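PDB 2EHH: 4-hydroxy-tetrahydrodipicolinate synthase from Aquifex aeolicus, which probably catalyses the condensation of pyruvate with aspartate beta-semialdehyde to 4-hydroxy-tetrahydrodipicolinate, a step of lysine biosynthesis by the diaminopimelate pathway. Local coordinates for residues G186-T191 against S204-V209. Numbering follows the deposited sequence.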
ATOM      1  N   GLY A 186      -8.877 -18.606   1.755  1.00 16.89           N
ATOM      2  CA  GLY A 186      -9.890 -17.832   1.062  1.00 18.29           C
ATOM      3  C   GLY A 186      -9.413 -17.465  -0.331  1.00 18.37           C
ATOM      4  O   GLY A 186      -9.962 -16.575  -0.975  1.00 17.76           O
ATOM      5  N   ASP A 187      -8.381 -18.158  -0.799  1.00 17.27           N
ATOM      6  CA  ASP A 187      -7.823 -17.901  -2.118  1.00 17.78           C
ATOM      7  C   ASP A 187      -7.218 -19.176  -2.688  1.00 16.60           C
ATOM      8  O   ASP A 187      -6.301 -19.756  -2.103  1.00 14.86           O
ATOM      9  CB  ASP A 187      -6.782 -16.788  -2.019  1.00 21.73           C
ATOM     10  CG  ASP A 187      -7.417 -15.418  -1.820  1.00 28.38           C
ATOM     11  OD1 ASP A 187      -8.162 -14.966  -2.722  1.00 29.47           O
ATOM     12  OD2 ASP A 187      -7.177 -14.800  -0.759  1.00 29.67           O
ATOM     13  N   ASP A 188      -7.743 -19.609  -3.832  1.00 14.94           N
ATOM     14  CA  ASP A 188      -7.294 -20.846  -4.472  1.00 14.32           C
ATOM     15  C   ASP A 188      -5.794 -20.976  -4.677  1.00 13.92           C
ATOM     16  O   ASP A 188      -5.216 -22.035  -4.418  1.00 12.20           O
ATOM     17  CB  ASP A 188      -8.017 -21.039  -5.811  1.00 13.10           C
ATOM     18  CG  ASP A 188      -9.467 -21.464  -5.628  1.00 16.48           C
ATOM     19  OD1 ASP A 188      -9.692 -22.573  -5.099  1.00 17.30           O
ATOM     20  OD2 ASP A 188     -10.378 -20.690  -6.002  1.00 16.52           O
ATOM     21  N   SER A 189      -5.164 -19.909  -5.151  1.00 11.51           N
ATOM     22  CA  SER A 189      -3.726 -19.930  -5.384  1.00 14.59           C
ATOM     23  C   SER A 189      -2.902 -20.083  -4.113  1.00 12.56           C
ATOM     24  O   SER A 189      -1.727 -20.426  -4.180  1.00 13.18           O
ATOM     25  CB  SER A 189      -3.293 -18.654  -6.105  1.00 16.84           C
ATOM     26  OG  SER A 189      -3.737 -18.670  -7.448  1.00 24.96           O
ATOM     27  N   LEU A 190      -3.515 -19.838  -2.961  1.00 12.01           N
ATOM     28  CA  LEU A 190      -2.792 -19.918  -1.692  1.00 12.28           C
ATOM     29  C   LEU A 190      -3.133 -21.131  -0.832  1.00 12.41           C
ATOM     30  O   LEU A 190      -2.591 -21.298   0.260  1.00 13.36           O
ATOM     31  CB  LEU A 190      -3.039 -18.639  -0.885  1.00 11.76           C
ATOM     32  CG  LEU A 190      -2.697 -17.354  -1.645  1.00 12.53           C
ATOM     33  CD1 LEU A 190      -3.061 -16.133  -0.809  1.00 10.78           C
ATOM     34  CD2 LEU A 190      -1.213 -17.359  -1.995  1.00 12.28           C
ATOM     35  N   THR A 191      -4.030 -21.976  -1.318  1.00 13.48           N
ATOM     36  CA  THR A 191      -4.428 -23.157  -0.565  1.00 13.24           C
ATOM     37  C   THR A 191      -3.243 -24.047  -0.189  1.00 13.50           C
ATOM     38  O   THR A 191      -3.105 -24.445   0.967  1.00 14.14           O
ATOM     39  CB  THR A 191      -5.452 -23.978  -1.356  1.00 13.11           C
ATOM     40  OG1 THR A 191      -6.618 -23.172  -1.581  1.00 13.70           O
ATOM     41  CG2 THR A 191      -5.853 -25.234  -0.581  1.00 14.40           C
ATOM     42  N   SER A 204     -13.304 -22.266  -1.775  1.00 15.92           N
ATOM     43  CA  SER A 204     -12.902 -22.006  -3.152  1.00 14.94           C
ATOM     44  C   SER A 204     -13.874 -21.424  -4.171  1.00 16.83           C
ATOM     45  O   SER A 204     -15.093 -21.575  -4.067  1.00 17.25           O
ATOM     46  CB  SER A 204     -12.333 -23.323  -3.711  1.00 15.84           C
ATOM     47  OG  SER A 204     -12.185 -23.307  -5.119  1.00 12.84           O
ATOM     48  N   VAL A 205     -13.294 -20.754  -5.167  1.00 16.05           N
ATOM     49  CA  VAL A 205     -14.030 -20.181  -6.283  1.00 15.23           C
ATOM     50  C   VAL A 205     -13.862 -21.172  -7.438  1.00 16.01           C
ATOM     51  O   VAL A 205     -14.823 -21.511  -8.130  1.00 15.15           O
ATOM     52  CB  VAL A 205     -13.445 -18.802  -6.706  1.00 15.78           C
ATOM     53  CG1 VAL A 205     -13.980 -18.396  -8.071  1.00 14.47           C
ATOM     54  CG2 VAL A 205     -13.814 -17.744  -5.673  1.00 13.09           C
ATOM     55  N   ALA A 206     -12.629 -21.645  -7.627  1.00 14.47           N
ATOM     56  CA  ALA A 206     -12.305 -22.589  -8.695  1.00 15.36           C
ATOM     57  C   ALA A 206     -13.131 -23.868  -8.596  1.00 16.87           C
ATOM     58  O   ALA A 206     -13.343 -24.558  -9.593  1.00 15.87           O
ATOM     59  CB  ALA A 206     -10.817 -22.929  -8.663  1.00 12.12           C
ATOM     60  N   ASN A 207     -13.581 -24.171  -7.383  1.00 18.47           N
ATOM     61  CA  ASN A 207     -14.402 -25.345  -7.104  1.00 21.04           C
ATOM     62  C   ASN A 207     -15.679 -25.372  -7.937  1.00 20.02           C
ATOM     63  O   ASN A 207     -16.231 -26.437  -8.208  1.00 18.19           O
ATOM     64  CB  ASN A 207     -14.799 -25.363  -5.627  1.00 23.47           C
ATOM     65  CG  ASN A 207     -14.106 -26.444  -4.866  1.00 24.92           C
ATOM     66  OD1 ASN A 207     -13.581 -27.386  -5.459  1.00 31.39           O
ATOM     67  ND2 ASN A 207     -14.109 -26.338  -3.545  1.00 22.37           N
ATOM     68  N   ASN A 208     -16.157 -24.192  -8.309  1.00 18.72           N
ATOM     69  CA  ASN A 208     -17.376 -24.067  -9.099  1.00 19.34           C
ATOM     70  C   ASN A 208     -17.295 -24.765 -10.452  1.00 19.02           C
ATOM     71  O   ASN A 208     -18.313 -25.215 -10.976  1.00 18.39           O
ATOM     72  CB  ASN A 208     -17.703 -22.588  -9.331  1.00 17.89           C
ATOM     73  CG  ASN A 208     -18.400 -21.948  -8.152  1.00 18.01           C
ATOM     74  OD1 ASN A 208     -19.598 -22.142  -7.947  1.00 16.29           O
ATOM     75  ND2 ASN A 208     -17.652 -21.179  -7.363  1.00 16.31           N
ATOM     76  N   VAL A 209     -16.092 -24.862 -11.013  1.00 18.41           N
ATOM     77  CA  VAL A 209     -15.940 -25.474 -12.324  1.00 19.52           C
ATOM     78  C   VAL A 209     -15.091 -26.737 -12.413  1.00 20.36           C
ATOM     79  O   VAL A 209     -15.264 -27.521 -13.341  1.00 19.32           O
ATOM     80  CB  VAL A 209     -15.425 -24.441 -13.344  1.00 21.96           C
ATOM     81  CG1 VAL A 209     -16.409 -23.280 -13.428  1.00 21.69           C
ATOM     82  CG2 VAL A 209     -14.056 -23.941 -12.943  1.00 21.55           C
TER
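With CG of D188 anti to its own carbonyl carbon (chi1 -74°) and OG of S204 trans to the amide nitrogen of the same residue (chi1 166°), carboxylate and hydroxyl meet where the loop after strand 182-185 comes up to the end of strand 201-204. S204 OG donates to D188 OD1 at 2.6 Å, a short bond that uses the syn lone pair of that oxygen. The other oxygen takes two backbone amides. V205 N reaches the syn lone pair of D188 OD2 at 3.0 Å, whereas A206 N comes to the same OD2 from above the carboxylate plane, at 2.9 Å and almost straight (174°). Three bonds therefore hold this buried group and fix its rotation, and the converging N-H groups would be expected to stabilise its negative charge. The methyl of A206 rests against the carboxylate, its CB 3.6 Å from D188 CG. S204 OG is used twice: besides donating its hydrogen bond to D188, it accepts from N207 N at 2.8 Å, an ST motif at the start of the 3-10 turn 206-208. Cutting D188 back to an alanine would probably leave the S204 hydroxyl and the amides of V205 and A206 without their acceptor and the turn less firmly held. F240 of helix 226-242 packs on both D188 and A206. V205 lies beside T44, a predicted pyruvate-binding residue. The contact thus ties together the loops that follow neighbouring parallel strands 182-185 and 201-204, the last two of the (beta/alpha)8 TIM barrel, at the C-terminal strand ends where enzymes of this fold carry their active sites.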